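Local coordinates for protein NADH kinase POS5, mitochondrial (PDB 3AFO) that phosphorylates NADH, and NAD(+) less readily, with ATP in mitochondria, making NADPH as a key source of cellular reductant and an anti-oxidant defence, at residues A[180-185]-A[195-200]; A[199-204]-A[302-307]; A[279-284]-A[318-323]. All blocks are in the same frame, centred on the assembly; numbering follows the deposited sequence.

Contact 1: residues A[180-185]-A[195-200]; sequences RLECHL and VTHAMN. With NAI (1,4-dihydronicotinamide adenine dinucleotide), chain C.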
loop_
_atom_site.group_PDB
_atom_site.type_symbol
_atom_site.label_atom_id
_atom_site.label_comp_id
_atom_site.label_asym_id
_atom_site.label_seq_id
_atom_site.Cartn_x
_atom_site.Cartn_y
_atom_site.Cartn_z
ATOM N N ARG A 180 -5.996 -23.013 -14.147
ATOM C CA ARG A 180 -4.598 -23.367 -13.920
ATOM C C ARG A 180 -3.690 -22.545 -14.829
ATOM O O ARG A 180 -4.054 -22.248 -15.976
ATOM C CB ARG A 180 -4.359 -24.842 -14.249
ATOM C CG ARG A 180 -4.861 -25.838 -13.219
ATOM C CD ARG A 180 -4.280 -27.233 -13.486
ATOM N NE ARG A 180 -4.810 -27.821 -14.718
ATOM C CZ ARG A 180 -4.457 -29.012 -15.206
ATOM N NH1 ARG A 180 -3.571 -29.770 -14.563
ATOM N NH2 ARG A 180 -4.999 -29.452 -16.340
ATOM N N LEU A 181 -2.508 -22.205 -14.313
ATOM C CA LEU A 181 -1.438 -21.616 -15.113
ATOM C C LEU A 181 -0.439 -22.690 -15.565
ATOM O O LEU A 181 -0.303 -23.747 -14.934
ATOM C CB LEU A 181 -0.694 -20.532 -14.331
ATOM C CG LEU A 181 -1.416 -19.240 -13.929
ATOM C CD1 LEU A 181 -0.474 -18.338 -13.139
ATOM C CD2 LEU A 181 -1.957 -18.503 -15.137
ATOM N N GLU A 182 0.246 -22.401 -16.663
ATOM C CA GLU A 182 1.349 -23.223 -17.137
ATOM C C GLU A 182 2.619 -22.408 -17.088
ATOM O O GLU A 182 2.652 -21.275 -17.571
ATOM C CB GLU A 182 1.107 -23.676 -18.573
ATOM C CG GLU A 182 0.058 -24.736 -18.732
ATOM C CD GLU A 182 0.003 -25.271 -20.162
ATOM O OE1 GLU A 182 0.898 -24.947 -20.976
ATOM O OE2 GLU A 182 -0.946 -26.008 -20.469
ATOM N N CYS A 183 3.652 -22.972 -16.476
ATOM C CA CYS A 183 4.984 -22.385 -16.502
ATOM C C CYS A 183 5.863 -23.200 -17.453
ATOM O O CYS A 183 6.013 -24.413 -17.281
ATOM C CB CYS A 183 5.591 -22.373 -15.098
ATOM S SG CYS A 183 7.281 -21.771 -15.011
ATOM N N HIS A 184 6.426 -22.533 -18.455
ATOM C CA HIS A 184 7.374 -23.155 -19.381
ATOM C C HIS A 184 8.765 -22.609 -19.082
ATOM O O HIS A 184 9.031 -21.425 -19.310
ATOM C CB HIS A 184 6.992 -22.834 -20.830
ATOM C CG HIS A 184 5.705 -23.459 -21.273
ATOM N ND1 HIS A 184 4.502 -23.227 -20.638
ATOM C CD2 HIS A 184 5.432 -24.299 -22.296
ATOM C CE1 HIS A 184 3.548 -23.908 -21.245
ATOM N NE2 HIS A 184 4.085 -24.560 -22.258
ATOM N N LEU A 185 9.641 -23.448 -18.539
ATOM C CA LEU A 185 11.017 -23.031 -18.278
ATOM C C LEU A 185 11.927 -23.360 -19.456
ATOM O O LEU A 185 12.028 -24.518 -19.865
ATOM C CB LEU A 185 11.550 -23.654 -16.984
ATOM C CG LEU A 185 13.044 -23.473 -16.671
ATOM C CD1 LEU A 185 13.396 -22.017 -16.381
ATOM C CD2 LEU A 185 13.473 -24.348 -15.503
ATOM N N VAL A 195 7.813 -28.050 -18.445
ATOM C CA VAL A 195 6.456 -27.560 -18.182
ATOM C C VAL A 195 5.939 -27.972 -16.795
ATOM O O VAL A 195 5.999 -29.135 -16.403
ATOM C CB VAL A 195 5.460 -28.013 -19.276
ATOM C CG1 VAL A 195 4.114 -27.297 -19.131
ATOM C CG2 VAL A 195 6.048 -27.776 -20.670
ATOM N N THR A 196 5.433 -26.994 -16.054
ATOM C CA THR A 196 4.785 -27.247 -14.775
ATOM C C THR A 196 3.420 -26.552 -14.738
ATOM O O THR A 196 3.160 -25.618 -15.506
ATOM C CB THR A 196 5.658 -26.787 -13.584
ATOM O OG1 THR A 196 6.156 -25.469 -13.829
ATOM C CG2 THR A 196 6.846 -27.726 -13.376
ATOM N N HIS A 197 2.550 -27.020 -13.848
ATOM C CA HIS A 197 1.198 -26.507 -13.743
ATOM C C HIS A 197 0.931 -25.955 -12.349
ATOM O O HIS A 197 1.342 -26.548 -11.353
ATOM C CB HIS A 197 0.200 -27.598 -14.109
ATOM C CG HIS A 197 0.370 -28.108 -15.507
ATOM N ND1 HIS A 197 1.382 -28.973 -15.865
ATOM C CD2 HIS A 197 -0.325 -27.852 -16.640
ATOM C CE1 HIS A 197 1.299 -29.234 -17.158
ATOM N NE2 HIS A 197 0.271 -28.568 -17.650
ATOM N N ALA A 198 0.251 -24.811 -12.298
ATOM C CA ALA A 198 0.052 -24.076 -11.049
ATOM C C ALA A 198 -1.411 -23.814 -10.759
ATOM O O ALA A 198 -2.148 -23.316 -11.610
ATOM C CB ALA A 198 0.831 -22.753 -11.064
ATOM N N MET A 199 -1.816 -24.123 -9.530
ATOM C CA MET A 199 -3.151 -23.793 -9.052
ATOM C C MET A 199 -3.155 -22.430 -8.337
ATOM O O MET A 199 -4.129 -21.675 -8.426
ATOM C CB MET A 199 -3.611 -24.899 -8.104
ATOM C CG MET A 199 -4.866 -24.643 -7.364
ATOM S SD MET A 199 -5.381 -26.169 -6.549
ATOM C CE MET A 199 -6.950 -25.605 -5.933
ATOM N N ASN A 200 -2.066 -22.153 -7.625
ATOM C CA ASN A 200 -1.873 -20.917 -6.867
ATOM C C ASN A 200 -1.046 -19.918 -7.651
ATOM O O ASN A 200 -1.527 -18.840 -8.043
ATOM C CB ASN A 200 -1.113 -21.217 -5.574
ATOM C CG ASN A 200 -1.966 -21.146 -4.331
ATOM O OD1 ASN A 200 -1.423 -21.210 -3.222
ATOM N ND2 ASN A 200 -3.280 -21.015 -4.481
HETATM P PA NAI C . 3.062 -23.144 3.213
HETATM O O1A NAI C . 2.401 -23.855 4.357
HETATM O O2A NAI C . 4.623 -22.770 3.449
HETATM O O5B NAI C . 2.401 -21.759 2.913
HETATM C C5B NAI C . 1.057 -21.729 2.877
HETATM C C4B NAI C . 0.571 -20.647 3.772
HETATM O O4B NAI C . -0.210 -19.888 2.810
HETATM C C3B NAI C . -0.399 -21.448 4.633
HETATM O O3B NAI C . -0.802 -20.658 5.754
HETATM C C2B NAI C . -1.555 -21.649 3.652
HETATM O O2B NAI C . -2.796 -21.832 4.322
HETATM C C1B NAI C . -1.591 -20.303 2.929
HETATM N N9A NAI C . -2.163 -20.440 1.559
HETATM C C8A NAI C . -1.721 -21.219 0.566
HETATM N N7A NAI C . -2.516 -21.057 -0.505
HETATM C C5A NAI C . -3.448 -20.154 -0.197
HETATM C C6A NAI C . -4.521 -19.577 -0.879
HETATM N N6A NAI C . -4.815 -19.890 -2.158
HETATM N N1A NAI C . -5.280 -18.679 -0.222
HETATM C C2A NAI C . -5.035 -18.335 1.034
HETATM N N3A NAI C . -4.023 -18.863 1.708
HETATM C C4A NAI C . -3.223 -19.771 1.122
HETATM O O3 NAI C . 3.076 -24.029 1.809
HETATM P PN NAI C . 1.749 -24.662 1.160
HETATM O O1N NAI C . 0.662 -24.745 2.190
HETATM O O2N NAI C . 2.241 -25.826 0.393
HETATM O O5D NAI C . 1.218 -23.554 0.082
HETATM C C5D NAI C . 2.074 -23.074 -0.940
HETATM C C4D NAI C . 1.858 -21.580 -1.121
HETATM O O4D NAI C . 2.611 -20.922 -0.075
HETATM C C3D NAI C . 2.503 -21.025 -2.381
HETATM O O3D NAI C . 1.657 -21.226 -3.521
HETATM C C2D NAI C . 2.625 -19.527 -2.020
HETATM O O2D NAI C . 1.502 -18.807 -2.552
HETATM C C1D NAI C . 2.539 -19.545 -0.465
HETATM N N1N NAI C . 3.702 -18.808 0.056
HETATM C C2N NAI C . 3.449 -17.631 0.753
HETATM C C3N NAI C . 4.486 -16.864 1.256
HETATM C C7N NAI C . 4.133 -15.573 2.037
HETATM O O7N NAI C . 4.993 -14.859 2.548
HETATM N N7N NAI C . 2.845 -15.307 2.120
HETATM C C4N NAI C . 5.806 -17.290 1.058
HETATM C C5N NAI C . 6.084 -18.478 0.350
HETATM C C6N NAI C . 5.038 -19.247 -0.165
HETATM O O HOH W 1 8.489 -25.140 -15.168
#

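Contact 2: residues A[199-204]-A[302-307]; sequences MNDIFL and SVDGIP. With NAI (1,4-dihydronicotinamide adenine dinucleotide), chain C.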
loop_
_atom_site.group_PDB
_atom_site.type_symbol
_atom_site.label_atom_id
_atom_site.label_comp_id
_atom_site.label_asym_id
_atom_site.label_seq_id
_atom_site.Cartn_x
_atom_site.Cartn_y
_atom_site.Cartn_z
ATOM N N MET A 199 -1.816 -24.123 -9.530
ATOM C CA MET A 199 -3.151 -23.793 -9.052
ATOM C C MET A 199 -3.155 -22.430 -8.337
ATOM O O MET A 199 -4.129 -21.675 -8.426
ATOM C CB MET A 199 -3.611 -24.899 -8.104
ATOM C CG MET A 199 -4.866 -24.643 -7.364
ATOM S SD MET A 199 -5.381 -26.169 -6.549
ATOM C CE MET A 199 -6.950 -25.605 -5.933
ATOM N N ASN A 200 -2.066 -22.153 -7.625
ATOM C CA ASN A 200 -1.873 -20.917 -6.867
ATOM C C ASN A 200 -1.046 -19.918 -7.651
ATOM O O ASN A 200 -1.527 -18.840 -8.043
ATOM C CB ASN A 200 -1.113 -21.217 -5.574
ATOM C CG ASN A 200 -1.966 -21.146 -4.331
ATOM O OD1 ASN A 200 -1.423 -21.210 -3.222
ATOM N ND2 ASN A 200 -3.280 -21.015 -4.481
ATOM N N ASP A 201 0.219 -20.265 -7.844
ATOM C CA ASP A 201 1.165 -19.308 -8.366
ATOM C C ASP A 201 2.451 -19.880 -8.912
ATOM O O ASP A 201 2.808 -21.040 -8.666
ATOM C CB ASP A 201 1.491 -18.255 -7.292
ATOM C CG ASP A 201 1.769 -18.862 -5.923
ATOM O OD1 ASP A 201 2.344 -19.979 -5.830
ATOM O OD2 ASP A 201 1.419 -18.193 -4.925
ATOM N N ILE A 202 3.143 -19.024 -9.654
ATOM C CA ILE A 202 4.491 -19.254 -10.112
ATOM C C ILE A 202 5.287 -18.055 -9.630
ATOM O O ILE A 202 4.891 -16.901 -9.878
ATOM C CB ILE A 202 4.536 -19.341 -11.648
ATOM C CG1 ILE A 202 3.722 -20.560 -12.107
ATOM C CG2 ILE A 202 6.008 -19.403 -12.154
ATOM C CD1 ILE A 202 2.910 -20.342 -13.383
ATOM N N PHE A 203 6.392 -18.298 -8.936
ATOM C CA PHE A 203 7.202 -17.162 -8.472
ATOM C C PHE A 203 8.698 -17.336 -8.548
ATOM O O PHE A 203 9.212 -18.453 -8.524
ATOM C CB PHE A 203 6.755 -16.622 -7.088
ATOM C CG PHE A 203 6.856 -17.610 -5.955
ATOM C CD1 PHE A 203 8.020 -17.712 -5.199
ATOM C CD2 PHE A 203 5.768 -18.382 -5.599
ATOM C CE1 PHE A 203 8.095 -18.609 -4.128
ATOM C CE2 PHE A 203 5.842 -19.280 -4.517
ATOM C CZ PHE A 203 7.002 -19.391 -3.793
ATOM N N LEU A 204 9.367 -16.199 -8.704
ATOM C CA LEU A 204 10.808 -16.095 -8.749
ATOM C C LEU A 204 11.225 -15.329 -7.502
ATOM O O LEU A 204 10.558 -14.368 -7.110
ATOM C CB LEU A 204 11.242 -15.351 -10.008
ATOM C CG LEU A 204 10.945 -16.073 -11.327
ATOM C CD1 LEU A 204 11.102 -15.132 -12.514
ATOM C CD2 LEU A 204 11.875 -17.294 -11.486
ATOM N N SER A 302 9.747 -21.255 -7.952
ATOM C CA SER A 302 8.796 -22.115 -7.271
ATOM C C SER A 302 7.437 -22.113 -7.950
ATOM O O SER A 302 7.016 -21.106 -8.527
ATOM C CB SER A 302 8.647 -21.709 -5.800
ATOM O OG SER A 302 9.918 -21.652 -5.169
ATOM N N VAL A 303 6.757 -23.254 -7.876
ATOM C CA VAL A 303 5.447 -23.422 -8.487
ATOM C C VAL A 303 4.561 -24.009 -7.391
ATOM O O VAL A 303 4.857 -25.087 -6.849
ATOM C CB VAL A 303 5.489 -24.386 -9.702
ATOM C CG1 VAL A 303 4.075 -24.682 -10.199
ATOM C CG2 VAL A 303 6.357 -23.839 -10.836
ATOM N N ASP A 304 3.494 -23.292 -7.046
ATOM C CA ASP A 304 2.656 -23.624 -5.871
ATOM C C ASP A 304 3.478 -23.881 -4.601
ATOM O O ASP A 304 3.127 -24.730 -3.784
ATOM C CB ASP A 304 1.719 -24.796 -6.185
ATOM C CG ASP A 304 0.682 -24.437 -7.222
ATOM O OD1 ASP A 304 0.465 -23.222 -7.419
ATOM O OD2 ASP A 304 0.080 -25.344 -7.845
ATOM N N GLY A 305 4.564 -23.129 -4.434
ATOM C CA GLY A 305 5.379 -23.230 -3.223
ATOM C C GLY A 305 6.503 -24.255 -3.279
ATOM O O GLY A 305 7.429 -24.201 -2.466
ATOM N N ILE A 306 6.436 -25.157 -4.255
ATOM C CA ILE A 306 7.434 -26.216 -4.438
ATOM C C ILE A 306 8.637 -25.711 -5.229
ATOM O O ILE A 306 8.495 -25.350 -6.393
ATOM C CB ILE A 306 6.802 -27.470 -5.122
ATOM C CG1 ILE A 306 5.670 -28.033 -4.250
ATOM C CG2 ILE A 306 7.855 -28.569 -5.381
ATOM C CD1 ILE A 306 6.128 -28.461 -2.833
ATOM N N PRO A 307 9.825 -25.664 -4.587
ATOM C CA PRO A 307 11.038 -25.227 -5.286
ATOM C C PRO A 307 11.296 -26.148 -6.460
ATOM O O PRO A 307 11.239 -27.368 -6.302
ATOM C CB PRO A 307 12.131 -25.390 -4.229
ATOM C CG PRO A 307 11.390 -25.286 -2.916
ATOM C CD PRO A 307 10.100 -25.984 -3.172
HETATM P PA NAI C . 3.062 -23.144 3.213
HETATM O O1A NAI C . 2.401 -23.855 4.357
HETATM O O2A NAI C . 4.623 -22.770 3.449
HETATM O O5B NAI C . 2.401 -21.759 2.913
HETATM C C5B NAI C . 1.057 -21.729 2.877
HETATM C C4B NAI C . 0.571 -20.647 3.772
HETATM O O4B NAI C . -0.210 -19.888 2.810
HETATM C C3B NAI C . -0.399 -21.448 4.633
HETATM O O3B NAI C . -0.802 -20.658 5.754
HETATM C C2B NAI C . -1.555 -21.649 3.652
HETATM O O2B NAI C . -2.796 -21.832 4.322
HETATM C C1B NAI C . -1.591 -20.303 2.929
HETATM N N9A NAI C . -2.163 -20.440 1.559
HETATM C C8A NAI C . -1.721 -21.219 0.566
HETATM N N7A NAI C . -2.516 -21.057 -0.505
HETATM C C5A NAI C . -3.448 -20.154 -0.197
HETATM C C6A NAI C . -4.521 -19.577 -0.879
HETATM N N6A NAI C . -4.815 -19.890 -2.158
HETATM N N1A NAI C . -5.280 -18.679 -0.222
HETATM C C2A NAI C . -5.035 -18.335 1.034
HETATM N N3A NAI C . -4.023 -18.863 1.708
HETATM C C4A NAI C . -3.223 -19.771 1.122
HETATM O O3 NAI C . 3.076 -24.029 1.809
HETATM P PN NAI C . 1.749 -24.662 1.160
HETATM O O1N NAI C . 0.662 -24.745 2.190
HETATM O O2N NAI C . 2.241 -25.826 0.393
HETATM O O5D NAI C . 1.218 -23.554 0.082
HETATM C C5D NAI C . 2.074 -23.074 -0.940
HETATM C C4D NAI C . 1.858 -21.580 -1.121
HETATM O O4D NAI C . 2.611 -20.922 -0.075
HETATM C C3D NAI C . 2.503 -21.025 -2.381
HETATM O O3D NAI C . 1.657 -21.226 -3.521
HETATM C C2D NAI C . 2.625 -19.527 -2.020
HETATM O O2D NAI C . 1.502 -18.807 -2.552
HETATM C C1D NAI C . 2.539 -19.545 -0.465
HETATM N N1N NAI C . 3.702 -18.808 0.056
HETATM C C2N NAI C . 3.449 -17.631 0.753
HETATM C C3N NAI C . 4.486 -16.864 1.256
HETATM C C7N NAI C . 4.133 -15.573 2.037
HETATM O O7N NAI C . 4.993 -14.859 2.548
HETATM N N7N NAI C . 2.845 -15.307 2.120
HETATM C C4N NAI C . 5.806 -17.290 1.058
HETATM C C5N NAI C . 6.084 -18.478 0.350
HETATM C C6N NAI C . 5.038 -19.247 -0.165
#

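Contact 3: residues A[279-284]-A[318-323]; sequences SSHIRI and YVINEV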
loop_
_atom_site.group_PDB
_atom_site.type_symbol
_atom_site.label_atom_id
_atom_site.label_comp_id
_atom_site.label_asym_id
_atom_site.label_seq_id
_atom_site.Cartn_x
_atom_site.Cartn_y
_atom_site.Cartn_z
ATOM N N SER A 279 -5.925 -14.315 -21.266
ATOM C CA SER A 279 -5.353 -14.587 -22.587
ATOM C C SER A 279 -3.881 -14.183 -22.745
ATOM O O SER A 279 -3.264 -14.467 -23.782
ATOM C CB SER A 279 -6.197 -13.872 -23.649
ATOM O OG SER A 279 -6.292 -12.465 -23.363
ATOM N N SER A 280 -3.322 -13.526 -21.727
ATOM C CA SER A 280 -1.960 -12.960 -21.777
ATOM C C SER A 280 -0.849 -13.984 -21.977
ATOM O O SER A 280 -0.961 -15.111 -21.532
ATOM C CB SER A 280 -1.659 -12.196 -20.488
ATOM O OG SER A 280 -2.477 -11.058 -20.382
ATOM N N HIS A 281 0.225 -13.548 -22.630
ATOM C CA HIS A 281 1.431 -14.331 -22.830
ATOM C C HIS A 281 2.518 -13.592 -22.058
ATOM O O HIS A 281 2.820 -12.428 -22.345
ATOM C CB HIS A 281 1.752 -14.380 -24.332
ATOM C CG HIS A 281 3.028 -15.087 -24.667
ATOM N ND1 HIS A 281 4.251 -14.448 -24.683
ATOM C CD2 HIS A 281 3.272 -16.376 -25.012
ATOM C CE1 HIS A 281 5.194 -15.314 -25.017
ATOM N NE2 HIS A 281 4.626 -16.491 -25.225
ATOM N N ILE A 282 3.076 -14.246 -21.052
ATOM C CA ILE A 282 4.033 -13.599 -20.168
ATOM C C ILE A 282 5.368 -14.297 -20.296
ATOM O O ILE A 282 5.440 -15.527 -20.209
ATOM C CB ILE A 282 3.574 -13.635 -18.685
ATOM C CG1 ILE A 282 2.185 -12.982 -18.544
ATOM C CG2 ILE A 282 4.616 -12.929 -17.779
ATOM C CD1 ILE A 282 1.492 -13.189 -17.191
ATOM N N ARG A 283 6.410 -13.510 -20.531
ATOM C CA ARG A 283 7.768 -14.022 -20.542
ATOM C C ARG A 283 8.604 -13.219 -19.563
ATOM O O ARG A 283 8.572 -11.974 -19.584
ATOM C CB ARG A 283 8.371 -13.955 -21.962
ATOM C CG ARG A 283 9.841 -14.395 -22.044
ATOM C CD ARG A 283 10.324 -14.453 -23.490
ATOM N NE ARG A 283 10.398 -13.138 -24.123
ATOM C CZ ARG A 283 11.523 -12.447 -24.283
ATOM N NH1 ARG A 283 12.680 -12.937 -23.849
ATOM N NH2 ARG A 283 11.494 -11.264 -24.878
ATOM N N ILE A 284 9.335 -13.935 -18.707
ATOM C CA ILE A 284 10.267 -13.318 -17.761
ATOM C C ILE A 284 11.684 -13.896 -17.929
ATOM O O ILE A 284 11.894 -15.097 -17.777
ATOM C CB ILE A 284 9.774 -13.434 -16.287
ATOM C CG1 ILE A 284 8.378 -12.802 -16.135
ATOM C CG2 ILE A 284 10.800 -12.796 -15.322
ATOM C CD1 ILE A 284 7.785 -12.883 -14.718
ATOM N N TYR A 318 8.095 -18.826 -19.415
ATOM C CA TYR A 318 6.912 -18.404 -20.154
ATOM C C TYR A 318 5.702 -18.836 -19.347
ATOM O O TYR A 318 5.624 -19.985 -18.902
ATOM C CB TYR A 318 6.851 -19.065 -21.532
ATOM C CG TYR A 318 7.952 -18.659 -22.473
ATOM C CD1 TYR A 318 7.701 -17.802 -23.546
ATOM C CD2 TYR A 318 9.255 -19.137 -22.295
ATOM C CE1 TYR A 318 8.730 -17.429 -24.423
ATOM C CE2 TYR A 318 10.282 -18.777 -23.165
ATOM C CZ TYR A 318 10.014 -17.928 -24.222
ATOM O OH TYR A 318 11.045 -17.570 -25.055
ATOM N N VAL A 319 4.769 -17.916 -19.130
ATOM C CA VAL A 319 3.605 -18.217 -18.311
ATOM C C VAL A 319 2.338 -17.878 -19.066
ATOM O O VAL A 319 2.177 -16.757 -19.567
ATOM C CB VAL A 319 3.651 -17.489 -16.938
ATOM C CG1 VAL A 319 2.368 -17.737 -16.163
ATOM C CG2 VAL A 319 4.850 -17.961 -16.112
ATOM N N ILE A 320 1.452 -18.862 -19.158
ATOM C CA ILE A 320 0.178 -18.711 -19.837
ATOM C C ILE A 320 -0.883 -19.442 -19.023
ATOM O O ILE A 320 -0.571 -20.302 -18.196
ATOM C CB ILE A 320 0.189 -19.315 -21.299
ATOM C CG1 ILE A 320 0.654 -20.787 -21.309
ATOM C CG2 ILE A 320 1.023 -18.464 -22.266
ATOM C CD1 ILE A 320 0.304 -21.564 -22.620
ATOM N N ASN A 321 -2.143 -19.101 -19.272
ATOM C CA ASN A 321 -3.263 -19.874 -18.771
ATOM C C ASN A 321 -3.347 -21.184 -19.550
ATOM O O ASN A 321 -2.951 -21.236 -20.720
ATOM C CB ASN A 321 -4.558 -19.083 -18.963
ATOM C CG ASN A 321 -5.672 -19.565 -18.065
ATOM O OD1 ASN A 321 -6.797 -19.786 -18.514
ATOM N ND2 ASN A 321 -5.365 -19.734 -16.787
ATOM N N GLU A 322 -3.841 -22.235 -18.898
ATOM C CA GLU A 322 -4.069 -23.534 -19.543
ATOM C C GLU A 322 -4.852 -23.415 -20.866
ATOM O O GLU A 322 -4.494 -24.031 -21.885
ATOM C CB GLU A 322 -4.807 -24.449 -18.571
ATOM C CG GLU A 322 -4.783 -25.905 -18.952
ATOM C CD GLU A 322 -5.736 -26.734 -18.122
ATOM O OE1 GLU A 322 -6.243 -26.219 -17.094
ATOM O OE2 GLU A 322 -5.972 -27.905 -18.503
ATOM N N VAL A 323 -5.909 -22.610 -20.854
ATOM C CA VAL A 323 -6.707 -22.375 -22.068
ATOM C C VAL A 323 -6.932 -20.887 -22.350
ATOM O O VAL A 323 -6.994 -20.073 -21.424
ATOM C CB VAL A 323 -8.083 -23.092 -22.012
ATOM C CG1 VAL A 323 -7.922 -24.608 -22.232
ATOM C CG2 VAL A 323 -8.804 -22.794 -20.694
HETATM O O HOH W 2 -2.571 -17.124 -21.265
#

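Contact 1: residues A[180-185]-A[195-200]
One face of the His-184 imidazole is covered by a methyl group of Val-195, whose CG1 makes a CH-pi contact 4.2 Å from the ring centroid, while Val-195 CG2 lies near His-184 CD2. Two residues along the ladder, CD2 of the His-197 ring lies over one face of the Arg-180 guanidinium, and the same ring lies beside Glu-182, its CD2 3.8 Å from Glu-182 CG. Glu-182 and His-197 point the same way; the carboxylate and ring planes are 69° apart, and the closest approach is made by the aliphatic CG. Beneath these groups runs an antiparallel hairpin, strands 174-186 and 194-198. The pairs Leu-181 with Ala-198 and Cys-183 with Thr-196 are hydrogen-bonded, each by two backbone bonds, and their side chains share the face turned away from the histidines, which is the more buried one. There Leu-181 CB and Ala-198 CB meet at 4.2 Å. Thr-196 OG1, set between its backbone N and carbonyl carbon (chi1 47°), rests 3.4 Å from Cys-183 CB and pairs with a water at 2.7 Å that also donates a weak bond to Cys-183 O. The polar end of Arg-180 turns elsewhere, to a salt bridge with Glu-322 and to the carbonyls of Phe-134 and Thr-137. Backbone bonds, four in number, thus join the strands, while Glu-182, both histidines and Val-195 meet mainly through carbon.

Contact 2: residues A[199-204]-A[302-307]
Strands 201-205 and 299-303 run antiparallel, with Phe-203 and Ser-302 as a hydrogen-bonded pair and Ile-202 opposite Val-303 as a non-hydrogen-bonded one, and a type I' turn from Val-303 to Ile-306 then reverses the chain. Just past the ladder, the carboxylate of Asp-304 takes over from the backbone and grips three successive amides. Its OD2 receives Met-199 N on the syn lone pair at 2.8 Å, in a bond that is nearly straight (175°). OD1 accepts twice: Asn-200 N comes from above the carboxylate plane at 2.8 Å, whereas Asp-201 N lies nearly along the C-O axis at 3.0 Å. In return Asp-304 N bonds to Asp-201 O, 2.9 Å away. This clamp probably holds the bend that leads into Asp-201, whose carboxylate faces the bound NADH; its OD2 takes a very short bond of 2.5 Å from the nicotinamide-ribose hydroxyl O2D. Asp-201 OD1 and Asp-304 OD1 stand 4.1 Å apart, and the amides around Asp-304 would probably ease that repulsion. Gly-305, at phi 90° in the turn, brings its backbone N against C3D of the same ribose. Phe-203, its ring carbon CG between backbone N and carbonyl carbon (chi1 61°), lays one face on Ser-302 CB, 3.5 Å from CZ. On the other surface of the sheet Ile-202 and Val-303 pack onto strands 174-186 and 194-198, while Met-199 reaches helix 124-132, and strand 231-235 pairs with 201-205 along its remaining edge.

Contact 3: residues A[279-284]-A[318-323]
Neighbouring antiparallel strands 282-286 and 316-321 of the large sheet in the C-terminal domain form this contact, with strand 174-186 continuing the sheet beyond the second of them. Ile-282 and Val-319 are a hydrogen-bonded pair: Val-319 N donates to Ile-282 O at 2.7 Å, and Ile-282 N returns a longer bond of 3.1 Å to Val-319 O. Their CB atoms lie 4.2 Å apart on the inner face. On the outer face Arg-283 lies alongside Tyr-318. Arg-283 CG, anti to the backbone N (chi1 176°), lies over one face of the Tyr-318 ring, 4.2 Å from its centroid, and the extended chi2 brings Arg-283 CD to 3.5 Å from Tyr-318 CE1; the bend at chi3 then turns the guanidinium aside. His-281 approaches the same ring from its edge, NE2 3.7 Å from Tyr-318 CD1, the two aromatic planes inclined at 66°. Ile-320 CG2 touches His-281 at CD2, next to NE2. Toward the end of the ladder a water replaces a direct bond, donating to Ser-280 O at 2.6 Å and accepting from Asn-321 N. The guanidinium finds its charge partner in Glu-316 and makes a cation-pi contact with Phe-218, so that Tyr-318 meets chiefly the aliphatic part of the arginine. Backbone bonds thus join the strands, carbon-rich contacts bring His-281 and Arg-283 against Tyr-318, and water bridges the place where the two strands part.

The three contacts step from the nucleotide site outward through the two packed sheets of the C-terminal domain. Contact 2 is the buried one, and only there do side-chain carboxylates do the main work, one holding backbone amides and the other the ligand. Contacts 1 and 3 are partly buried and belong to one sheet, which runs on from strand 174-186 to its neighbour 316-321. Outside, contact 1 carries histidines, glutamate and valine, contact 3 arginine and tyrosine; inside lie Leu-181, Ala-198, Cys-183 and Thr-196 in one, Ile-282 and Val-319 in the other. Contact 1 runs into contact 2 through Met-199 and Asn-200, while Ile-202 touches Leu-181 and Val-319, tying all three through apolar packing.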